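Local structure of glutamine cyclotransferase (Zymomonas mobilis, 3NOL) at residues Ile92-Lys96 with Thr133-Leu139; Gly107-Val111 with Arg121-Tyr125; Ile213-Ala217 with Trp246-Ile252. The protein catalyses the cyclisation of N-terminal glutamine residues to pyroglutamate, as a glutaminyl cyclase with a calcium-containing beta-propeller fold. One frame throughout, in Å; residues are numbered along the deposited sequence. Where two conformers were deposited one is given.

Contact 1 (Ile92-Lys96 with Thr133-Leu139); sequences ISDWK and THNDQYL
His134 and Trp95 meet at the seam between two neighbouring blades of the beta-propeller, where the end of strand 89-95 faces strand 132-134 and the turn after it. With CG between the backbone N and the carbonyl carbon (chi1 76°), the imidazole of His134 is turned to the Asp94 carboxylate and held through both nitrogens. His134 NE2 donates to Asp94 OD2 over 2.7 Å, a bent (144°) His-carboxylate hydrogen bond that meets the oxygen from above the carboxylate plane. His134 ND1 gives a nearly straight bond of 2.8 Å to Asn135 O, which lies in the imidazole plane, fixing the ring's rotation. Trp95 turns an edge of its six-membered ring toward the imidazole face, an offset edge-to-face pair with planes at 83° and centroids 5.3 Å apart. Trp95 CZ3 comes within 3.3 Å of Asn135 O. With an alanine in place of His134, Asp94 would probably lose its mate across the seam and the edge of Trp95 would face a gap. Asparagine suits the turn, because Asn135 OD1 closes an Asx turn by accepting from Gln137 N at 3.0 Å and also takes Tyr138 N at 2.9 Å, the latter nearly in line with its C=O bond.

Contact 2 (Gly107-Val111 with Arg121-Tyr125); sequences GLGFV and RSFNY
Gly109 and Phe123 form a hydrogen-bonded pair in the antiparallel beta hairpin of strands 108-113 and 119-124, the outer half of a propeller blade. Gly109 N donates to Phe123 O at 2.8 Å, and Phe123 N returns a bond to Gly109 O. That carbonyl takes a second donor: the hydroxyl of Ser122, 2.9 Å from OG to Gly109 O. The two donors come from opposite faces of the carbonyl plane. Serine suits this position because its OG, anti to the backbone N (chi1 -171°), is short enough to turn back onto the neighbouring strand. Farther along, Val111 N binds Arg121 O, whereas the return bond from Arg121 N to Val111 O is weak at 3.4 Å. At the other end Tyr125 N gives an almost straight bond of 3.1 Å to Gly107 O.

A water joins Gly107 N, from which it accepts, to Tyr125 OH, 2.8 Å away. The same phenol oxygen is bonded to Thr103 N, and Thr103 OG1 binds Leu108 O, so the next strand of the blade helps to satisfy these groups. The rings of Tyr125 and Phe123 lie against backbone: Gly107 C sits over the Tyr125 ring, while Gly109 CA makes a CH-pi contact with the face of Phe123, 4.0 Å from its centroid. A beta carbon on Gly109 would run into Phe123 CZ. Gly109 thus gives one bond to strand 119-124 and takes two from it, while the lack of a beta carbon lets the Phe123 ring lie on its backbone.

Contact 3 (Ile213-Ala217 with Trp246-Ile252); sequences ILAEA and WPKVFEI
Ile213 and Leu214 each lay an aliphatic branch over the face of an aromatic ring, and the two rings belong to different residues, Phe250 and Trp246. Leu214 CD2 stands almost exactly above the centre of the six-membered ring of Trp246, 3.6 Å from its centroid and only 5° off the ring normal, a textbook CH-pi contact. Ile213 CG2 comes to the same ring obliquely, 3.6 Å from Trp246 CZ3. The other branch of the isoleucine serves Phe250: with CG1 anti to the backbone N (chi1 -157°), it carries CG1 over the middle of the phenyl face, 4.0 Å from the ring centroid, and sets Ile213 CD1 over the same face, 3.8 Å from Phe250 CD1. The two side chains run antiparallel as they overlap. A beta-branched residue suits this place because its two arms can reach two rings at once.

The contact packs a short 3-10 turn, 213-216, from the loop after strand 204-209 against strand 248-256 and the residues leading into it, in the propeller blade where the last strand pairs with the N-terminal strand 28-38. Phe250 also touches Ile33 and Ser36 of that strand.

Ala217 CB approaches the Phe250 ring edge near its plane, 3.6 Å from Phe250 CZ, and its single methyl also meets Pro247 CG at 4.0 Å; alanine fits so close to a ring edge. On the ring face opposite Ile213 lies Lys248 CB. Lys248 CG lies 3.5 Å from Ala217 O, and the bend at chi2 (-64°) brings Lys248 CE back to 3.6 Å from the same Ala217 O. Trp246, whose indole faces Leu214, gives a hydrogen bond from NE1 to Asp225 O.

Followed from the N terminus, the chain first enters contact 1 at 92-96, on strand 89-95, and comes back to close it at 133-139, the end of the first strand of the next blade and the turn after it. Contact 2 lies within that excursion, joining 107-111 to 121-125 in the outer hairpin of the blade that begins with strand 89-95. Contact 1 ties two successive blades together, whereas contact 2 joins strands of one blade. Contact 3 follows in series, closing its loop at 246-252: it packs the 3-10 turn of the loop between strands 204-209 and 227-233 onto strand 248-256 and the residues before it. It lies across the chain's centre from the other two.

Contact 1 (Ile92-Lys96 with Thr133-Leu139)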
ATOM      1  N   ILE A  92      -6.287  -0.258  -0.783  1.00  5.16           N
ATOM      2  CA  ILE A  92      -7.269  -0.751   0.176  1.00  5.84           C
ATOM      3  C   ILE A  92      -6.695  -0.621   1.584  1.00  5.46           C
ATOM      4  O   ILE A  92      -5.473  -0.665   1.788  1.00  5.16           O
ATOM      5  CB  ILE A  92      -7.720  -2.226  -0.099  1.00  5.24           C
ATOM      6  CG1 ILE A  92      -6.510  -3.196  -0.123  1.00  6.22           C
ATOM      7  CG2 ILE A  92      -8.539  -2.302  -1.380  1.00  6.27           C
ATOM      8  CD1 ILE A  92      -6.888  -4.679  -0.111  1.00  7.27           C
ATOM      9  N   SER A  93      -7.593  -0.491   2.552  1.00  7.14           N
ATOM     10  CA  SER A  93      -7.207  -0.452   3.960  1.00  6.82           C
ATOM     11  C   SER A  93      -8.360  -0.998   4.772  1.00  7.23           C
ATOM     12  O   SER A  93      -9.541  -0.812   4.404  1.00  7.60           O
ATOM     13  CB  SER A  93      -6.899   0.980   4.410  1.00  8.36           C
ATOM     14  OG  SER A  93      -6.586   1.019   5.809  1.00 10.14           O
ATOM     15  N   ASP A  94      -8.020  -1.681   5.859  1.00  6.96           N
ATOM     16  CA  ASP A  94      -9.031  -2.019   6.871  1.00  7.70           C
ATOM     17  C   ASP A  94      -9.519  -0.735   7.560  1.00  7.98           C
ATOM     18  O   ASP A  94      -8.814   0.295   7.619  1.00  7.47           O
ATOM     19  CB  ASP A  94      -8.480  -2.975   7.934  1.00  7.70           C
ATOM     20  CG  ASP A  94      -7.270  -2.399   8.652  1.00 10.60           C
ATOM     21  OD1 ASP A  94      -6.316  -2.040   7.946  1.00 10.83           O
ATOM     22  OD2 ASP A  94      -7.271  -2.274   9.915  1.00 12.82           O
ATOM     23  N   TRP A  95     -10.740  -0.817   8.074  1.00  7.97           N
ATOM     24  CA  TRP A  95     -11.228   0.155   9.041  1.00  8.23           C
ATOM     25  C   TRP A  95     -12.235  -0.591   9.909  1.00  8.43           C
ATOM     26  O   TRP A  95     -13.248  -1.082   9.408  1.00  8.16           O
ATOM     27  CB  TRP A  95     -11.875   1.404   8.400  1.00  8.50           C
ATOM     28  CG  TRP A  95     -12.294   2.317   9.490  1.00  8.68           C
ATOM     29  CD1 TRP A  95     -13.545   2.447  10.036  1.00  9.24           C
ATOM     30  CD2 TRP A  95     -11.428   3.139  10.261  1.00  7.81           C
ATOM     31  NE1 TRP A  95     -13.518   3.354  11.080  1.00  8.61           N
ATOM     32  CE2 TRP A  95     -12.222   3.782  11.247  1.00  9.55           C
ATOM     33  CE3 TRP A  95     -10.051   3.423  10.198  1.00  8.55           C
ATOM     34  CZ2 TRP A  95     -11.681   4.687  12.175  1.00 10.95           C
ATOM     35  CZ3 TRP A  95      -9.498   4.306  11.139  1.00  9.66           C
ATOM     36  CH2 TRP A  95     -10.326   4.949  12.103  1.00 10.14           C
ATOM     37  N   LYS A  96     -11.921  -0.718  11.199  1.00  8.51           N
ATOM     38  CA  LYS A  96     -12.743  -1.539  12.089  1.00  9.86           C
ATOM     39  C   LYS A  96     -12.963  -2.907  11.421  1.00  9.12           C
ATOM     40  O   LYS A  96     -11.986  -3.570  11.056  1.00  9.05           O
ATOM     41  CB  LYS A  96     -14.059  -0.816  12.454  1.00  9.29           C
ATOM     42  CG  LYS A  96     -13.804   0.482  13.277  1.00 10.38           C
ATOM     43  CD  LYS A  96     -15.079   1.258  13.556  1.00 10.98           C
ATOM     44  CE  LYS A  96     -14.778   2.462  14.443  1.00 11.65           C
ATOM     45  NZ  LYS A  96     -16.013   3.267  14.723  1.00 12.01           N
ATOM     46  N   THR A 133      -4.286   3.853   3.638  1.00  5.74           N
ATOM     47  CA  THR A 133      -3.961   3.206   4.922  1.00  6.37           C
ATOM     48  C   THR A 133      -4.798   3.928   6.005  1.00  6.70           C
ATOM     49  O   THR A 133      -5.710   4.717   5.672  1.00  6.72           O
ATOM     50  CB  THR A 133      -2.402   3.213   5.219  1.00  6.62           C
ATOM     51  OG1 THR A 133      -2.108   2.415   6.382  1.00  5.42           O
ATOM     52  CG2 THR A 133      -1.876   4.653   5.428  1.00  7.96           C
ATOM     53  N   HIS A 134      -4.492   3.681   7.275  1.00  6.51           N
ATOM     54  CA  HIS A 134      -5.211   4.339   8.354  1.00  7.26           C
ATOM     55  C   HIS A 134      -4.374   4.409   9.610  1.00  7.75           C
ATOM     56  O   HIS A 134      -3.438   3.640   9.773  1.00  7.28           O
ATOM     57  CB  HIS A 134      -6.544   3.639   8.646  1.00  7.78           C
ATOM     58  CG  HIS A 134      -6.422   2.354   9.407  1.00  8.11           C
ATOM     59  ND1 HIS A 134      -6.368   2.308  10.788  1.00  9.94           N
ATOM     60  CD2 HIS A 134      -6.387   1.069   8.986  1.00  7.16           C
ATOM     61  CE1 HIS A 134      -6.321   1.047  11.185  1.00 10.35           C
ATOM     62  NE2 HIS A 134      -6.319   0.274  10.111  1.00  9.17           N
ATOM     63  N   ASN A 135      -4.716   5.349  10.485  1.00  8.38           N
ATOM     64  CA  ASN A 135      -4.178   5.316  11.837  1.00  9.46           C
ATOM     65  C   ASN A 135      -5.386   5.118  12.780  1.00 10.04           C
ATOM     66  O   ASN A 135      -6.429   4.622  12.352  1.00  9.42           O
ATOM     67  CB  ASN A 135      -3.304   6.554  12.120  1.00 10.21           C
ATOM     68  CG  ASN A 135      -4.078   7.882  12.038  1.00  9.96           C
ATOM     69  OD1 ASN A 135      -5.317   7.911  12.029  1.00  9.22           O
ATOM     70  ND2 ASN A 135      -3.331   8.997  11.966  1.00 12.80           N
ATOM     71  N   ASP A 136      -5.259   5.480  14.049  0.50 10.65           N
ATOM     72  CA  ASP A 136      -6.339   5.170  14.988  0.50 11.05           C
ATOM     73  C   ASP A 136      -7.594   6.046  14.786  0.50 10.96           C
ATOM     74  O   ASP A 136      -8.677   5.703  15.283  0.50 11.09           O
ATOM     75  CB  ASP A 136      -5.847   5.261  16.440  0.50 11.34           C
ATOM     76  CG  ASP A 136      -4.833   4.172  16.805  0.50 11.70           C
ATOM     77  OD1 ASP A 136      -4.727   3.130  16.102  0.50 11.24           O
ATOM     78  OD2 ASP A 136      -4.151   4.364  17.839  0.50 11.48           O
ATOM     79  N   GLN A 137      -7.441   7.162  14.062  1.00 10.65           N
ATOM     80  CA  GLN A 137      -8.531   8.147  13.890  1.00 11.64           C
ATOM     81  C   GLN A 137      -9.010   8.383  12.453  1.00 10.69           C
ATOM     82  O   GLN A 137     -10.163   8.753  12.245  1.00  9.95           O
ATOM     83  CB  GLN A 137      -8.120   9.499  14.460  1.00 11.85           C
ATOM     84  CG  GLN A 137      -8.038   9.555  15.981  1.00 17.88           C
ATOM     85  CD  GLN A 137      -7.700  10.950  16.458  1.00 24.03           C
ATOM     86  OE1 GLN A 137      -8.573  11.691  16.909  1.00 27.52           O
ATOM     87  NE2 GLN A 137      -6.432  11.338  16.306  1.00 26.99           N
ATOM     88  N   TYR A 138      -8.111   8.224  11.481  1.00 10.03           N
ATOM     89  CA  TYR A 138      -8.395   8.581  10.079  1.00 10.11           C
ATOM     90  C   TYR A 138      -7.907   7.559   9.069  1.00  9.21           C
ATOM     91  O   TYR A 138      -6.926   6.852   9.318  1.00  8.03           O
ATOM     92  CB  TYR A 138      -7.702   9.902   9.716  1.00 11.23           C
ATOM     93  CG  TYR A 138      -7.990  11.024  10.664  1.00 13.12           C
ATOM     94  CD1 TYR A 138      -9.254  11.616  10.708  1.00 13.77           C
ATOM     95  CD2 TYR A 138      -6.997  11.493  11.524  1.00 15.29           C
ATOM     96  CE1 TYR A 138      -9.528  12.646  11.586  1.00 15.47           C
ATOM     97  CE2 TYR A 138      -7.253  12.530  12.413  1.00 17.60           C
ATOM     98  CZ  TYR A 138      -8.512  13.104  12.440  1.00 17.18           C
ATOM     99  OH  TYR A 138      -8.748  14.134  13.335  1.00 18.27           O
ATOM    100  N   LEU A 139      -8.591   7.513   7.927  1.00  8.09           N
ATOM    101  CA  LEU A 139      -8.034   6.902   6.715  1.00  7.13           C
ATOM    102  C   LEU A 139      -7.127   7.936   6.079  1.00  7.36           C
ATOM    103  O   LEU A 139      -7.400   9.132   6.154  1.00  8.65           O
ATOM    104  CB  LEU A 139      -9.146   6.530   5.736  1.00  8.11           C
ATOM    105  CG  LEU A 139      -9.948   5.307   6.226  1.00  7.42           C
ATOM    106  CD1 LEU A 139     -11.440   5.300   5.760  1.00 10.12           C
ATOM    107  CD2 LEU A 139      -9.248   3.956   5.923  1.00  8.91           C
TER

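Contact 2 (Gly107-Val111 with Arg121-Tyr125)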
ATOM      1  N   GLY A 107     -13.271   7.921  -9.594  1.00 14.33           N
ATOM      2  CA  GLY A 107     -13.540   8.973  -8.611  1.00 13.72           C
ATOM      3  C   GLY A 107     -14.469   8.481  -7.503  1.00 13.48           C
ATOM      4  O   GLY A 107     -15.205   9.253  -6.875  1.00 13.37           O
ATOM      5  N   LEU A 108     -14.443   7.175  -7.285  1.00 12.68           N
ATOM      6  CA  LEU A 108     -15.228   6.623  -6.203  1.00 12.85           C
ATOM      7  C   LEU A 108     -14.526   5.466  -5.538  1.00 11.79           C
ATOM      8  O   LEU A 108     -13.534   4.920  -6.056  1.00 10.94           O
ATOM      9  CB  LEU A 108     -16.633   6.272  -6.660  1.00 13.32           C
ATOM     10  CG  LEU A 108     -16.784   5.214  -7.757  1.00 14.09           C
ATOM     11  CD1 LEU A 108     -16.719   3.837  -7.179  1.00 17.31           C
ATOM     12  CD2 LEU A 108     -18.153   5.449  -8.395  1.00 18.55           C
ATOM     13  N   GLY A 109     -15.002   5.165  -4.340  1.00 10.74           N
ATOM     14  CA  GLY A 109     -14.480   4.084  -3.571  1.00  9.39           C
ATOM     15  C   GLY A 109     -15.612   3.218  -3.056  1.00  9.17           C
ATOM     16  O   GLY A 109     -16.797   3.526  -3.258  1.00  8.64           O
ATOM     17  N   PHE A 110     -15.230   2.133  -2.395  1.00  8.77           N
ATOM     18  CA  PHE A 110     -16.177   1.135  -1.904  1.00  8.38           C
ATOM     19  C   PHE A 110     -15.853   0.797  -0.474  1.00  7.96           C
ATOM     20  O   PHE A 110     -14.732   1.017  -0.025  1.00  8.43           O
ATOM     21  CB  PHE A 110     -16.104  -0.146  -2.753  1.00  8.80           C
ATOM     22  CG  PHE A 110     -16.463   0.073  -4.202  1.00 10.05           C
ATOM     23  CD1 PHE A 110     -15.476   0.063  -5.187  1.00 11.26           C
ATOM     24  CD2 PHE A 110     -17.794   0.308  -4.567  1.00 12.49           C
ATOM     25  CE1 PHE A 110     -15.817   0.265  -6.544  1.00 11.91           C
ATOM     26  CE2 PHE A 110     -18.156   0.525  -5.904  1.00 13.12           C
ATOM     27  CZ  PHE A 110     -17.161   0.520  -6.899  1.00 12.32           C
ATOM     28  N   VAL A 111     -16.849   0.268   0.232  1.00  7.08           N
ATOM     29  CA  VAL A 111     -16.641  -0.295   1.546  1.00  7.51           C
ATOM     30  C   VAL A 111     -17.232  -1.696   1.531  1.00  8.36           C
ATOM     31  O   VAL A 111     -18.373  -1.876   1.094  1.00  7.55           O
ATOM     32  CB  VAL A 111     -17.338   0.525   2.672  1.00  7.32           C
ATOM     33  CG1 VAL A 111     -17.025  -0.116   4.030  1.00  7.84           C
ATOM     34  CG2 VAL A 111     -16.908   2.021   2.639  1.00  7.74           C
ATOM     35  N   ARG A 121     -21.248  -0.143   0.766  1.00 10.13           N
ATOM     36  CA  ARG A 121     -21.287   1.292   0.489  1.00  9.88           C
ATOM     37  C   ARG A 121     -20.408   1.631  -0.709  1.00 10.57           C
ATOM     38  O   ARG A 121     -19.422   0.931  -0.988  1.00 10.13           O
ATOM     39  CB  ARG A 121     -20.815   2.061   1.728  1.00  9.21           C
ATOM     40  CG  ARG A 121     -20.895   3.571   1.673  1.00  9.65           C
ATOM     41  CD  ARG A 121     -20.419   4.121   3.002  1.00 10.31           C
ATOM     42  NE  ARG A 121     -20.480   5.583   3.036  1.00 12.28           N
ATOM     43  CZ  ARG A 121     -20.080   6.328   4.069  1.00 12.33           C
ATOM     44  NH1 ARG A 121     -19.582   5.758   5.163  1.00 11.95           N
ATOM     45  NH2 ARG A 121     -20.188   7.653   4.013  1.00 12.04           N
ATOM     46  N   SER A 122     -20.814   2.680  -1.428  1.00 11.02           N
ATOM     47  CA  SER A 122     -19.924   3.392  -2.340  1.00 11.48           C
ATOM     48  C   SER A 122     -19.881   4.858  -1.921  1.00 11.27           C
ATOM     49  O   SER A 122     -20.873   5.406  -1.417  1.00 10.59           O
ATOM     50  CB  SER A 122     -20.382   3.280  -3.798  1.00 12.09           C
ATOM     51  OG  SER A 122     -19.376   3.813  -4.659  1.00 15.99           O
ATOM     52  N   PHE A 123     -18.735   5.493  -2.131  1.00 10.69           N
ATOM     53  CA  PHE A 123     -18.583   6.895  -1.777  1.00 10.57           C
ATOM     54  C   PHE A 123     -17.775   7.616  -2.847  1.00 11.70           C
ATOM     55  O   PHE A 123     -16.908   7.001  -3.485  1.00 11.18           O
ATOM     56  CB  PHE A 123     -17.930   7.047  -0.389  1.00 10.73           C
ATOM     57  CG  PHE A 123     -16.497   6.559  -0.311  1.00 10.49           C
ATOM     58  CD1 PHE A 123     -15.429   7.475  -0.388  1.00 11.02           C
ATOM     59  CD2 PHE A 123     -16.210   5.189  -0.181  1.00 10.41           C
ATOM     60  CE1 PHE A 123     -14.100   7.024  -0.304  1.00  9.49           C
ATOM     61  CE2 PHE A 123     -14.878   4.726  -0.082  1.00 10.26           C
ATOM     62  CZ  PHE A 123     -13.828   5.649  -0.157  1.00 11.60           C
ATOM     63  N   ASN A 124     -18.060   8.902  -3.036  1.00 11.39           N
ATOM     64  CA  ASN A 124     -17.298   9.705  -3.996  1.00 12.24           C
ATOM     65  C   ASN A 124     -16.119  10.400  -3.323  1.00 12.12           C
ATOM     66  O   ASN A 124     -16.146  10.684  -2.123  1.00 12.62           O
ATOM     67  CB  ASN A 124     -18.179  10.740  -4.707  1.00 13.74           C
ATOM     68  CG  ASN A 124     -19.182  10.110  -5.645  1.00 17.06           C
ATOM     69  OD1 ASN A 124     -18.998   8.977  -6.127  1.00 21.46           O
ATOM     70  ND2 ASN A 124     -20.267  10.829  -5.901  1.00 20.67           N
ATOM     71  N   TYR A 125     -15.080  10.652  -4.102  1.00 11.12           N
ATOM     72  CA  TYR A 125     -13.985  11.497  -3.648  1.00 10.97           C
ATOM     73  C   TYR A 125     -13.460  12.356  -4.803  1.00 10.79           C
ATOM     74  O   TYR A 125     -13.741  12.103  -5.988  1.00 10.36           O
ATOM     75  CB  TYR A 125     -12.861  10.666  -2.985  1.00 10.48           C
ATOM     76  CG  TYR A 125     -12.291   9.550  -3.852  1.00  9.57           C
ATOM     77  CD1 TYR A 125     -12.591   8.216  -3.589  1.00 10.53           C
ATOM     78  CD2 TYR A 125     -11.446   9.837  -4.941  1.00  8.48           C
ATOM     79  CE1 TYR A 125     -12.071   7.196  -4.377  1.00  8.91           C
ATOM     80  CE2 TYR A 125     -10.919   8.814  -5.747  1.00  8.81           C
ATOM     81  CZ  TYR A 125     -11.239   7.496  -5.459  1.00  8.95           C
ATOM     82  OH  TYR A 125     -10.725   6.470  -6.244  1.00  8.54           O
TER
HETATM   83  O   HOH W   1     -10.309   7.639  -8.705  1.00 20.04           O

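Contact 3 (Ile213-Ala217 with Trp246-Ile252)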
ATOM      1  N   ILE A 213      17.067  -5.163  -4.307  1.00 15.01           N
ATOM      2  CA  ILE A 213      16.305  -6.229  -3.660  1.00 15.23           C
ATOM      3  C   ILE A 213      15.834  -7.314  -4.664  1.00 15.60           C
ATOM      4  O   ILE A 213      15.736  -8.476  -4.298  1.00 15.94           O
ATOM      5  CB  ILE A 213      15.149  -5.689  -2.757  1.00 15.12           C
ATOM      6  CG1 ILE A 213      14.772  -6.727  -1.695  1.00 14.51           C
ATOM      7  CG2 ILE A 213      13.961  -5.240  -3.608  1.00 15.46           C
ATOM      8  CD1 ILE A 213      13.956  -6.203  -0.571  1.00 13.83           C
ATOM      9  N   LEU A 214      15.577  -6.933  -5.918  1.00 16.95           N
ATOM     10  CA  LEU A 214      15.173  -7.921  -6.942  1.00 17.64           C
ATOM     11  C   LEU A 214      16.223  -8.985  -7.211  1.00 18.27           C
ATOM     12  O   LEU A 214      15.882 -10.097  -7.608  1.00 19.05           O
ATOM     13  CB  LEU A 214      14.762  -7.251  -8.256  1.00 18.04           C
ATOM     14  CG  LEU A 214      13.309  -6.816  -8.395  1.00 19.13           C
ATOM     15  CD1 LEU A 214      13.023  -6.516  -9.875  1.00 19.60           C
ATOM     16  CD2 LEU A 214      12.331  -7.867  -7.841  1.00 18.89           C
ATOM     17  N   ALA A 215      17.493  -8.630  -7.011  1.00 18.04           N
ATOM     18  CA  ALA A 215      18.618  -9.556  -7.158  1.00 18.28           C
ATOM     19  C   ALA A 215      18.570 -10.689  -6.114  1.00 17.96           C
ATOM     20  O   ALA A 215      19.178 -11.746  -6.308  1.00 18.10           O
ATOM     21  CB  ALA A 215      19.952  -8.780  -7.071  1.00 18.42           C
ATOM     22  N   GLU A 216      17.818 -10.462  -5.028  1.00 17.61           N
ATOM     23  CA  GLU A 216      17.627 -11.437  -3.949  1.00 17.41           C
ATOM     24  C   GLU A 216      16.242 -12.139  -4.021  1.00 16.70           C
ATOM     25  O   GLU A 216      15.851 -12.864  -3.094  1.00 17.04           O
ATOM     26  CB  GLU A 216      17.823 -10.749  -2.577  1.00 17.23           C
ATOM     27  CG  GLU A 216      19.277 -10.248  -2.340  1.00 19.49           C
ATOM     28  CD  GLU A 216      19.469  -9.513  -1.009  1.00 19.55           C
ATOM     29  OE1 GLU A 216      19.250 -10.119   0.069  1.00 22.99           O
ATOM     30  OE2 GLU A 216      19.856  -8.325  -1.038  1.00 22.86           O
ATOM     31  N   ALA A 217      15.509 -11.921  -5.113  1.00 15.30           N
ATOM     32  CA  ALA A 217      14.129 -12.446  -5.253  1.00 14.24           C
ATOM     33  C   ALA A 217      14.024 -13.844  -5.886  1.00 14.33           C
ATOM     34  O   ALA A 217      12.906 -14.368  -6.040  1.00 13.86           O
ATOM     35  CB  ALA A 217      13.257 -11.461  -6.051  1.00 14.19           C
ATOM     36  N   TRP A 246       5.896  -8.988  -8.807  1.00  6.10           N
ATOM     37  CA  TRP A 246       7.068  -9.451  -8.083  1.00  6.89           C
ATOM     38  C   TRP A 246       6.844 -10.892  -7.601  1.00  7.16           C
ATOM     39  O   TRP A 246       5.736 -11.244  -7.175  1.00  7.64           O
ATOM     40  CB  TRP A 246       7.373  -8.515  -6.911  1.00  7.29           C
ATOM     41  CG  TRP A 246       8.055  -7.264  -7.338  1.00  6.69           C
ATOM     42  CD1 TRP A 246       7.895  -6.575  -8.526  1.00  7.13           C
ATOM     43  CD2 TRP A 246       9.053  -6.568  -6.603  1.00  8.18           C
ATOM     44  NE1 TRP A 246       8.730  -5.476  -8.547  1.00  8.83           N
ATOM     45  CE2 TRP A 246       9.459  -5.453  -7.385  1.00  8.02           C
ATOM     46  CE3 TRP A 246       9.660  -6.778  -5.360  1.00 10.15           C
ATOM     47  CZ2 TRP A 246      10.441  -4.551  -6.951  1.00  8.25           C
ATOM     48  CZ3 TRP A 246      10.637  -5.881  -4.937  1.00  7.47           C
ATOM     49  CH2 TRP A 246      11.015  -4.784  -5.728  1.00  8.08           C
ATOM     50  N   PRO A 247       7.884 -11.744  -7.696  1.00  7.42           N
ATOM     51  CA  PRO A 247       7.742 -13.159  -7.291  1.00  7.79           C
ATOM     52  C   PRO A 247       7.783 -13.406  -5.784  1.00  7.88           C
ATOM     53  O   PRO A 247       7.592 -14.551  -5.349  1.00  7.28           O
ATOM     54  CB  PRO A 247       8.964 -13.831  -7.945  1.00  8.84           C
ATOM     55  CG  PRO A 247      10.016 -12.716  -7.944  1.00  8.64           C
ATOM     56  CD  PRO A 247       9.234 -11.453  -8.240  1.00  8.34           C
ATOM     57  N   LYS A 248       8.072 -12.359  -5.010  1.00  7.56           N
ATOM     58  CA  LYS A 248       8.152 -12.493  -3.546  1.00  7.59           C
ATOM     59  C   LYS A 248       7.515 -11.316  -2.817  1.00  7.61           C
ATOM     60  O   LYS A 248       7.462 -10.217  -3.360  1.00  6.99           O
ATOM     61  CB  LYS A 248       9.621 -12.590  -3.075  1.00  7.45           C
ATOM     62  CG  LYS A 248      10.465 -13.760  -3.626  1.00  7.73           C
ATOM     63  CD  LYS A 248       9.960 -15.146  -3.203  1.00 10.42           C
ATOM     64  CE  LYS A 248      10.923 -16.229  -3.739  1.00 12.90           C
ATOM     65  NZ  LYS A 248      10.440 -17.618  -3.438  1.00 14.51           N
ATOM     66  N   VAL A 249       7.063 -11.566  -1.580  1.00  6.97           N
ATOM     67  CA  VAL A 249       6.881 -10.539  -0.567  1.00  7.87           C
ATOM     68  C   VAL A 249       8.076 -10.720   0.376  1.00  8.04           C
ATOM     69  O   VAL A 249       8.358 -11.847   0.805  1.00  9.10           O
ATOM     70  CB  VAL A 249       5.581 -10.733   0.257  1.00  7.68           C
ATOM     71  CG1 VAL A 249       5.458  -9.659   1.353  1.00  9.02           C
ATOM     72  CG2 VAL A 249       4.348 -10.723  -0.660  1.00  9.15           C
ATOM     73  N   PHE A 250       8.751  -9.630   0.697  1.00  7.67           N
ATOM     74  CA  PHE A 250       9.915  -9.684   1.584  1.00  7.79           C
ATOM     75  C   PHE A 250       9.531  -9.147   2.946  1.00  7.93           C
ATOM     76  O   PHE A 250       8.984  -8.043   3.059  1.00  7.54           O
ATOM     77  CB  PHE A 250      11.060  -8.820   1.052  1.00  8.02           C
ATOM     78  CG  PHE A 250      11.599  -9.281  -0.275  1.00  9.26           C
ATOM     79  CD1 PHE A 250      11.222  -8.632  -1.440  1.00 10.67           C
ATOM     80  CD2 PHE A 250      12.466 -10.383  -0.354  1.00 10.66           C
ATOM     81  CE1 PHE A 250      11.699  -9.057  -2.692  1.00 10.36           C
ATOM     82  CE2 PHE A 250      12.958 -10.824  -1.592  1.00 10.94           C
ATOM     83  CZ  PHE A 250      12.574 -10.145  -2.771  1.00  9.91           C
ATOM     84  N   GLU A 251       9.851  -9.919   3.978  1.00  7.33           N
ATOM     85  CA  GLU A 251       9.799  -9.418   5.340  1.00  7.94           C
ATOM     86  C   GLU A 251      11.190  -8.849   5.621  1.00  7.86           C
ATOM     87  O   GLU A 251      12.199  -9.575   5.518  1.00  8.25           O
ATOM     88  CB  GLU A 251       9.463 -10.557   6.297  1.00  8.14           C
ATOM     89  CG  GLU A 251       9.496 -10.140   7.745  1.00  8.08           C
ATOM     90  CD  GLU A 251       9.232 -11.305   8.706  1.00  9.34           C
ATOM     91  OE1 GLU A 251       9.471 -11.109   9.915  1.00 11.12           O
ATOM     92  OE2 GLU A 251       8.791 -12.383   8.255  1.00 11.97           O
ATOM     93  N   ILE A 252      11.236  -7.558   5.934  1.00  7.55           N
ATOM     94  CA  ILE A 252      12.525  -6.847   6.068  1.00  7.86           C
ATOM     95  C   ILE A 252      12.676  -6.119   7.393  1.00  8.51           C
ATOM     96  O   ILE A 252      11.702  -5.624   7.968  1.00  8.87           O
ATOM     97  CB  ILE A 252      12.765  -5.812   4.928  1.00  7.40           C
ATOM     98  CG1 ILE A 252      11.648  -4.735   4.892  1.00  5.70           C
ATOM     99  CG2 ILE A 252      12.948  -6.497   3.584  1.00  7.78           C
ATOM    100  CD1 ILE A 252      12.004  -3.536   3.952  1.00  7.58           C
TER